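Local coordinates for flagellar biosynthetic protein FlhB (Shewanella putrefaciens CN-32, PDB 6Z0W) that probably takes part in building the flagellar rod and exporting flagellar proteins, this chain being the cytoplasmic domain of the membrane-bound type III secretion component, at residues M8-P13 with K52-A57; P13-V17 with A28-D32; E23-A28 with V41-D47. All blocks are in the same frame, centred on the assembly; numbering follows the deposited sequence.

Contact 1 (M8-P13 with K52-A57); sequences MMAEVP and KIREVA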
loop_
_atom_site.group_PDB
_atom_site.type_symbol
_atom_site.label_atom_id
_atom_site.label_comp_id
_atom_site.label_asym_id
_atom_site.label_seq_id
_atom_site.Cartn_x
_atom_site.Cartn_y
_atom_site.Cartn_z
ATOM N N MET A 8 -14.759 3.659 -2.987
ATOM C CA MET A 8 -13.352 3.466 -2.673
ATOM C C MET A 8 -12.465 4.439 -3.455
ATOM O O MET A 8 -11.535 5.019 -2.898
ATOM C CB MET A 8 -12.964 2.016 -2.950
ATOM C CG MET A 8 -11.540 1.671 -2.575
ATOM S SD MET A 8 -11.026 0.143 -3.412
ATOM C CE MET A 8 -10.910 0.709 -5.094
ATOM N N MET A 9 -12.747 4.649 -4.741
ATOM C CA MET A 9 -11.884 5.503 -5.555
ATOM C C MET A 9 -11.897 6.943 -5.078
ATOM O O MET A 9 -10.882 7.639 -5.186
ATOM C CB MET A 9 -12.309 5.456 -7.027
ATOM C CG MET A 9 -11.851 4.236 -7.714
ATOM S SD MET A 9 -10.065 4.103 -7.676
ATOM C CE MET A 9 -9.954 2.420 -8.198
ATOM N N ALA A 10 -13.031 7.405 -4.557
ATOM C CA ALA A 10 -13.144 8.740 -3.972
ATOM C C ALA A 10 -12.247 8.951 -2.763
ATOM O O ALA A 10 -12.097 10.100 -2.332
ATOM C CB ALA A 10 -14.599 9.010 -3.580
ATOM N N GLU A 11 -11.663 7.888 -2.189
ATOM C CA GLU A 11 -10.846 8.011 -0.979
ATOM C C GLU A 11 -9.360 8.157 -1.258
ATOM O O GLU A 11 -8.625 8.630 -0.380
ATOM C CB GLU A 11 -11.022 6.788 -0.065
ATOM C CG GLU A 11 -12.338 6.702 0.688
ATOM C CD GLU A 11 -12.554 7.886 1.607
ATOM O OE1 GLU A 11 -11.557 8.370 2.191
ATOM O OE2 GLU A 11 -13.716 8.346 1.719
ATOM N N VAL A 12 -8.904 7.747 -2.438
ATOM C CA VAL A 12 -7.494 7.753 -2.835
ATOM C C VAL A 12 -6.837 9.121 -2.627
ATOM O O VAL A 12 -5.660 9.158 -2.221
ATOM C CB VAL A 12 -7.328 7.276 -4.295
ATOM C CG1 VAL A 12 -5.899 7.374 -4.730
ATOM C CG2 VAL A 12 -7.742 5.820 -4.445
ATOM N N PRO A 13 -7.519 10.258 -2.870
ATOM C CA PRO A 13 -6.904 11.557 -2.537
ATOM C C PRO A 13 -6.462 11.699 -1.081
ATOM O O PRO A 13 -5.623 12.565 -0.791
ATOM C CB PRO A 13 -8.010 12.570 -2.880
ATOM C CG PRO A 13 -8.798 11.878 -3.992
ATOM C CD PRO A 13 -8.814 10.442 -3.574
ATOM N N LYS A 52 -6.061 2.528 -12.001
ATOM C CA LYS A 52 -6.907 3.686 -11.716
ATOM C C LYS A 52 -6.539 4.313 -10.369
ATOM O O LYS A 52 -6.534 5.539 -10.238
ATOM C CB LYS A 52 -8.393 3.319 -11.752
ATOM C CG LYS A 52 -9.281 4.381 -12.446
ATOM C CD LYS A 52 -9.520 5.616 -11.547
ATOM C CE LYS A 52 -10.786 6.398 -11.910
ATOM N NZ LYS A 52 -11.230 7.290 -10.785
ATOM N N ILE A 53 -6.201 3.494 -9.375
ATOM C CA ILE A 53 -5.713 4.053 -8.114
ATOM C C ILE A 53 -4.440 4.853 -8.358
ATOM O O ILE A 53 -4.295 5.991 -7.890
ATOM C CB ILE A 53 -5.500 2.929 -7.084
ATOM C CG1 ILE A 53 -6.858 2.376 -6.681
ATOM C CG2 ILE A 53 -4.695 3.455 -5.857
ATOM C CD1 ILE A 53 -6.800 1.158 -5.790
ATOM N N ARG A 54 -3.504 4.276 -9.111
ATOM C CA ARG A 54 -2.248 4.972 -9.375
ATOM C C ARG A 54 -2.475 6.288 -10.119
ATOM O O ARG A 54 -1.895 7.325 -9.753
ATOM C CB ARG A 54 -1.311 4.044 -10.143
ATOM C CG ARG A 54 -0.794 2.899 -9.283
ATOM C CD ARG A 54 -0.040 1.870 -10.112
ATOM N NE ARG A 54 1.080 2.475 -10.826
ATOM C CZ ARG A 54 2.102 1.803 -11.353
ATOM N NH1 ARG A 54 2.176 0.477 -11.241
ATOM N NH2 ARG A 54 3.062 2.463 -11.987
ATOM N N GLU A 55 -3.353 6.295 -11.128
ATOM C CA GLU A 55 -3.554 7.532 -11.875
ATOM C C GLU A 55 -4.150 8.628 -10.986
ATOM O O GLU A 55 -3.738 9.794 -11.083
ATOM C CB GLU A 55 -4.404 7.274 -13.117
ATOM C CG GLU A 55 -5.888 7.511 -12.965
ATOM C CD GLU A 55 -6.645 7.376 -14.289
ATOM O OE1 GLU A 55 -6.027 6.983 -15.317
ATOM O OE2 GLU A 55 -7.870 7.646 -14.283
ATOM N N VAL A 56 -5.070 8.273 -10.070
ATOM C CA VAL A 56 -5.623 9.276 -9.153
ATOM C C VAL A 56 -4.548 9.758 -8.199
ATOM O O VAL A 56 -4.400 10.959 -7.963
ATOM C CB VAL A 56 -6.846 8.725 -8.382
ATOM C CG1 VAL A 56 -7.298 9.704 -7.278
ATOM C CG2 VAL A 56 -7.988 8.429 -9.331
ATOM N N ALA A 57 -3.756 8.832 -7.659
ATOM C CA ALA A 57 -2.676 9.221 -6.764
ATOM C C ALA A 57 -1.706 10.193 -7.436
ATOM O O ALA A 57 -1.269 11.170 -6.813
ATOM C CB ALA A 57 -1.939 7.974 -6.283
#
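V12 and A57 bring the two backbones closest, 6.4 Å between their CA atoms, where the chain leaves helix 6-9 through a type I turn spanning M9 to V12 and passes beside helix 47-59. No hydrogen bond crosses between the segments; side chains make the contact, most of them apolar. M9 bends at its second torsion (chi2 -60°), which swings its methyl end over the helix and presses CE against I53 CG1 at 3.4 Å, tighter than ordinary van der Waals contact. The same CE lies 4.0 Å from K52 CB, so the methyl touches both the start of the lysine chain and the isoleucine, crossing the latter at about a right angle. M8 adds its own methyl to the end of I53, CE to CD1 4.2 Å. In the domain's alpha/beta arrangement both segments cover one face of the sheet: M8, V12 and I53 all rest on A43 of strand 40-46, and I53 and A57 also touch I18. V12 points toward the helix, and both methyls touch it. Its CG1, anti to the backbone N (chi1 176°), meets V56 CG1 at 3.7 Å and lies over I53 O, an oxygen taken by A57 N within the helix, while CG2 faces I53 CG2 at 4.1 Å. P13 extends this patch through its ring carbon CD, 4.1 Å from V56 CG1, with Y60 also touching the proline.

Contact 2 (P13-V17 with A28-D32); sequences PNADV and AVKYD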
loop_
_atom_site.group_PDB
_atom_site.type_symbol
_atom_site.label_atom_id
_atom_site.label_comp_id
_atom_site.label_asym_id
_atom_site.label_seq_id
_atom_site.Cartn_x
_atom_site.Cartn_y
_atom_site.Cartn_z
ATOM N N PRO A 13 -7.519 10.258 -2.870
ATOM C CA PRO A 13 -6.904 11.557 -2.537
ATOM C C PRO A 13 -6.462 11.699 -1.081
ATOM O O PRO A 13 -5.623 12.565 -0.791
ATOM C CB PRO A 13 -8.010 12.570 -2.880
ATOM C CG PRO A 13 -8.798 11.878 -3.992
ATOM C CD PRO A 13 -8.814 10.442 -3.574
ATOM N N ASN A 14 -6.997 10.908 -0.153
ATOM C CA ASN A 14 -6.601 11.058 1.246
ATOM C C ASN A 14 -5.428 10.150 1.626
ATOM O O ASN A 14 -4.988 10.184 2.769
ATOM C CB ASN A 14 -7.789 10.780 2.171
ATOM C CG ASN A 14 -8.990 11.634 1.840
ATOM O OD1 ASN A 14 -8.856 12.806 1.497
ATOM N ND2 ASN A 14 -10.168 11.031 1.876
ATOM N N ALA A 15 -4.892 9.382 0.689
ATOM C CA ALA A 15 -3.832 8.437 0.984
ATOM C C ALA A 15 -2.532 9.170 1.302
ATOM O O ALA A 15 -2.246 10.231 0.751
ATOM C CB ALA A 15 -3.606 7.502 -0.218
ATOM N N ASP A 16 -1.695 8.549 2.132
ATOM C CA ASP A 16 -0.333 9.051 2.279
ATOM C C ASP A 16 0.631 8.446 1.264
ATOM O O ASP A 16 1.629 9.087 0.916
ATOM C CB ASP A 16 0.159 8.777 3.695
ATOM C CG ASP A 16 -0.504 9.680 4.705
ATOM O OD1 ASP A 16 -0.453 10.899 4.475
ATOM O OD2 ASP A 16 -1.106 9.179 5.684
ATOM N N VAL A 17 0.357 7.236 0.777
ATOM C CA VAL A 17 1.258 6.546 -0.140
ATOM C C VAL A 17 0.448 5.471 -0.840
ATOM O O VAL A 17 -0.557 4.993 -0.306
ATOM C CB VAL A 17 2.480 5.954 0.613
ATOM C CG1 VAL A 17 2.061 4.737 1.432
ATOM C CG2 VAL A 17 3.608 5.570 -0.363
ATOM N N ALA A 28 -3.633 1.773 -1.383
ATOM C CA ALA A 28 -3.548 3.149 -0.909
ATOM C C ALA A 28 -3.581 3.129 0.620
ATOM O O ALA A 28 -4.591 2.725 1.232
ATOM C CB ALA A 28 -4.687 4.004 -1.490
ATOM N N VAL A 29 -2.485 3.574 1.236
ATOM C CA VAL A 29 -2.285 3.478 2.679
ATOM C C VAL A 29 -2.413 4.864 3.311
ATOM O O VAL A 29 -1.893 5.854 2.779
ATOM C CB VAL A 29 -0.915 2.836 2.990
ATOM C CG1 VAL A 29 -0.650 2.761 4.524
ATOM C CG2 VAL A 29 -0.828 1.448 2.358
ATOM N N LYS A 30 -3.079 4.928 4.470
ATOM C CA LYS A 30 -3.186 6.164 5.238
ATOM C C LYS A 30 -2.749 5.934 6.680
ATOM O O LYS A 30 -3.029 4.881 7.258
ATOM C CB LYS A 30 -4.631 6.722 5.226
ATOM C CG LYS A 30 -4.788 8.132 5.838
ATOM C CD LYS A 30 -6.196 8.678 5.542
ATOM C CE LYS A 30 -6.384 10.151 5.974
ATOM N NZ LYS A 30 -5.317 11.042 5.410
ATOM N N TYR A 31 -2.054 6.918 7.246
ATOM C CA TYR A 31 -1.709 6.952 8.665
ATOM C C TYR A 31 -2.403 8.151 9.290
ATOM O O TYR A 31 -2.105 9.296 8.937
ATOM C CB TYR A 31 -0.203 7.062 8.880
ATOM C CG TYR A 31 0.237 7.126 10.347
ATOM C CD1 TYR A 31 0.101 6.010 11.175
ATOM C CD2 TYR A 31 0.792 8.296 10.891
ATOM C CE1 TYR A 31 0.498 6.040 12.494
ATOM C CE2 TYR A 31 1.213 8.346 12.242
ATOM C CZ TYR A 31 1.054 7.220 13.035
ATOM O OH TYR A 31 1.447 7.225 14.362
ATOM N N ASP A 32 -3.313 7.893 10.220
ATOM C CA ASP A 32 -4.071 8.974 10.855
ATOM C C ASP A 32 -4.236 8.537 12.304
ATOM O O ASP A 32 -5.176 7.813 12.639
ATOM C CB ASP A 32 -5.401 9.204 10.132
ATOM C CG ASP A 32 -6.242 10.327 10.740
ATOM O OD1 ASP A 32 -5.786 11.022 11.677
ATOM O OD2 ASP A 32 -7.399 10.495 10.283
HETATM O O HOH W 1 -2.974 11.151 6.678
#
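V29 and V17 form an antiparallel hydrogen-bonded pair in which V29 O is gripped by two successive amides: D16 N gives the shorter bond, 2.8 Å, and V17 N a weak one, 3.3 Å. The return bond, from V29 N to V17 O, is 2.8 Å long and nearly straight (172°). The carboxylate of D16 extends the pairing toward Y31: its OD2 accepts Y31 N at 2.9 Å, again almost linearly (175°), and also takes a hydrogen from a water. K30 serves the other end of the loop. Its chain runs extended and then turns at the last torsion (chi4 53°), which lays NZ in the carbonyl plane of N14 O, 2.8 Å away. The same ammonium donates to the water, 2.7 Å from NZ, so the water links K30 to D16 although their charged atoms do not meet. A methionine in place of K30 would probably leave N14 O without this donor and the water without its link to the lysine, freeing the loop to shift. The side-chain amide of N14 leads away from the segment of K30 and is held through ND2 by E11. Apolar contacts flank the bonds: A15 CB meets A28 CB at 3.9 Å, while V17 and V29 lie side by side toward helix 89-100, touching V99 and V92. Two residues, D16 and V17, thus stand opposite the single V29, a classic beta bulge at the entry to strand 17-20.

Contact 3 (E23-A28 with V41-D47); sequences EHYAVA and VIAKGVD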
loop_
_atom_site.group_PDB
_atom_site.type_symbol
_atom_site.label_atom_id
_atom_site.label_comp_id
_atom_site.label_asym_id
_atom_site.label_seq_id
_atom_site.Cartn_x
_atom_site.Cartn_y
_atom_site.Cartn_z
ATOM N N GLU A 23 -0.241 -8.856 -13.954
ATOM C CA GLU A 23 -0.842 -8.952 -12.634
ATOM C C GLU A 23 -0.235 -7.805 -11.817
ATOM O O GLU A 23 0.972 -7.768 -11.563
ATOM C CB GLU A 23 -0.616 -10.330 -12.003
ATOM C CG GLU A 23 -1.157 -10.500 -10.594
ATOM C CD GLU A 23 -2.644 -10.810 -10.529
ATOM O OE1 GLU A 23 -3.013 -11.935 -10.114
ATOM O OE2 GLU A 23 -3.448 -9.929 -10.888
ATOM N N HIS A 24 -1.095 -6.843 -11.487
ATOM C CA HIS A 24 -0.722 -5.574 -10.875
ATOM C C HIS A 24 -1.419 -5.437 -9.531
ATOM O O HIS A 24 -2.561 -5.868 -9.367
ATOM C CB HIS A 24 -1.111 -4.383 -11.779
ATOM C CG HIS A 24 -0.444 -4.410 -13.120
ATOM N ND1 HIS A 24 0.823 -3.908 -13.333
ATOM C CD2 HIS A 24 -0.849 -4.926 -14.305
ATOM C CE1 HIS A 24 1.161 -4.093 -14.597
ATOM N NE2 HIS A 24 0.162 -4.705 -15.207
ATOM N N TYR A 25 -0.729 -4.810 -8.582
ATOM C CA TYR A 25 -1.240 -4.567 -7.240
ATOM C C TYR A 25 -1.052 -3.097 -6.889
ATOM O O TYR A 25 -0.014 -2.516 -7.217
ATOM C CB TYR A 25 -0.475 -5.403 -6.219
ATOM C CG TYR A 25 -0.799 -6.866 -6.207
ATOM C CD1 TYR A 25 -1.668 -7.372 -5.269
ATOM C CD2 TYR A 25 -0.225 -7.738 -7.123
ATOM C CE1 TYR A 25 -1.954 -8.695 -5.213
ATOM C CE2 TYR A 25 -0.517 -9.072 -7.092
ATOM C CZ TYR A 25 -1.394 -9.543 -6.126
ATOM O OH TYR A 25 -1.722 -10.873 -6.040
ATOM N N ALA A 26 -2.038 -2.501 -6.216
ATOM C CA ALA A 26 -1.892 -1.166 -5.635
ATOM C C ALA A 26 -2.683 -1.126 -4.341
ATOM O O ALA A 26 -3.854 -1.516 -4.334
ATOM C CB ALA A 26 -2.401 -0.052 -6.576
ATOM N N VAL A 27 -2.069 -0.639 -3.262
ATOM C CA VAL A 27 -2.791 -0.416 -2.015
ATOM C C VAL A 27 -2.545 1.021 -1.571
ATOM O O VAL A 27 -1.388 1.459 -1.461
ATOM C CB VAL A 27 -2.395 -1.426 -0.921
ATOM C CG1 VAL A 27 -2.963 -2.817 -1.262
ATOM C CG2 VAL A 27 -0.878 -1.496 -0.776
ATOM N N ALA A 28 -3.633 1.773 -1.383
ATOM C CA ALA A 28 -3.548 3.149 -0.909
ATOM C C ALA A 28 -3.581 3.129 0.620
ATOM O O ALA A 28 -4.591 2.725 1.232
ATOM C CB ALA A 28 -4.687 4.004 -1.490
ATOM N N VAL A 41 -5.705 0.703 5.189
ATOM C CA VAL A 41 -5.881 0.707 3.740
ATOM C C VAL A 41 -7.202 1.400 3.432
ATOM O O VAL A 41 -8.242 1.009 3.963
ATOM C CB VAL A 41 -5.851 -0.728 3.184
ATOM C CG1 VAL A 41 -6.409 -0.785 1.781
ATOM C CG2 VAL A 41 -4.409 -1.282 3.250
ATOM N N ILE A 42 -7.173 2.430 2.583
ATOM C CA ILE A 42 -8.401 3.138 2.211
ATOM C C ILE A 42 -8.804 2.886 0.768
ATOM O O ILE A 42 -9.937 3.238 0.385
ATOM C CB ILE A 42 -8.288 4.655 2.471
ATOM C CG1 ILE A 42 -7.159 5.244 1.625
ATOM C CG2 ILE A 42 -7.986 4.909 3.921
ATOM C CD1 ILE A 42 -7.020 6.737 1.818
ATOM N N ALA A 43 -7.938 2.266 -0.032
ATOM C CA ALA A 43 -8.305 1.777 -1.356
ATOM C C ALA A 43 -7.343 0.654 -1.737
ATOM O O ALA A 43 -6.180 0.661 -1.324
ATOM C CB ALA A 43 -8.265 2.904 -2.401
ATOM N N LYS A 44 -7.837 -0.311 -2.512
ATOM C CA LYS A 44 -6.980 -1.359 -3.025
ATOM C C LYS A 44 -7.610 -1.947 -4.280
ATOM O O LYS A 44 -8.825 -1.913 -4.455
ATOM C CB LYS A 44 -6.737 -2.464 -1.978
ATOM C CG LYS A 44 -7.894 -3.438 -1.724
ATOM C CD LYS A 44 -7.344 -4.535 -0.791
ATOM C CE LYS A 44 -8.265 -5.706 -0.517
ATOM N NZ LYS A 44 -7.672 -6.571 0.567
ATOM N N GLY A 45 -6.764 -2.489 -5.149
ATOM C CA GLY A 45 -7.242 -3.127 -6.363
ATOM C C GLY A 45 -6.105 -3.832 -7.057
ATOM O O GLY A 45 -4.924 -3.591 -6.774
ATOM N N VAL A 46 -6.472 -4.727 -7.960
ATOM C CA VAL A 46 -5.460 -5.345 -8.784
ATOM C C VAL A 46 -5.683 -4.912 -10.217
ATOM O O VAL A 46 -6.738 -4.373 -10.588
ATOM C CB VAL A 46 -5.433 -6.885 -8.672
ATOM C CG1 VAL A 46 -5.103 -7.308 -7.240
ATOM C CG2 VAL A 46 -6.765 -7.496 -9.177
ATOM N N ASP A 47 -4.645 -5.143 -11.019
ATOM C CA ASP A 47 -4.703 -4.985 -12.465
ATOM C C ASP A 47 -5.221 -3.603 -12.848
ATOM O O ASP A 47 -4.573 -2.601 -12.528
ATOM C CB ASP A 47 -5.522 -6.126 -13.049
ATOM C CG ASP A 47 -4.902 -7.498 -12.729
ATOM O OD1 ASP A 47 -3.673 -7.558 -12.484
ATOM O OD2 ASP A 47 -5.633 -8.510 -12.726
#
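Y25 receives V46 CG1 over one face of its ring, a CH-pi contact 4.2 Å from the centroid and 24° off the normal, while Y75 of helix 68-77 meets the tyrosine edge-to-face. The phenol OH bonds to H76 and to H130, a histidine of the C-terminal tag. H24 makes its own edge-to-face pair with F51 of helix 47-59. The carboxylates of E23 and D47 lie nearly parallel, 15° apart, their like charges close (E23 OE2 to D47 OD1 2.9 Å), and D47 OD1 is also bound by H24 N at 2.9 Å. D47 N returns a bond to H24 O at 2.8 Å, from above the carbonyl plane. Further along, A26 and G45 exchange backbone bonds in both directions. A43 O takes A28 N at 2.8 Å, and A28 O takes I42 N at 2.9 Å, where the second strand turns a corner. K44 leads its ammonium away to Y75 and T78. The strands run antiparallel at 177°, forming the beta hairpin 25-30/40-46 at one border of the sheet. E23 and H24 probably form the second half of the NPTH-type self-cleavage motif of FlhB/YscU proteins, cut between the asparagine and proline just before E23.

The three contacts centre on strands 25-30 and 40-46 of one sheet. Contact 3 pairs these strands, contact 2 uses the C-terminal part of strand 25-30 and shares A28 with contact 3, and contact 1 covers the sheet from the side of helix 47-59, next in the chain. The centres of contacts 1 and 2, and of 1 and 3, lie about 10 Å apart; those of 2 and 3 about 12 Å. Contacts 1 and 2 overlap along the chain at P13. I42 ties all three: its CD1 packs 3.3 Å from E11 O and 3.6 Å from A15 N. M8 SD lies 3.2 Å from K44 O. The probable self-cleavage motif runs into contact 3 at E23.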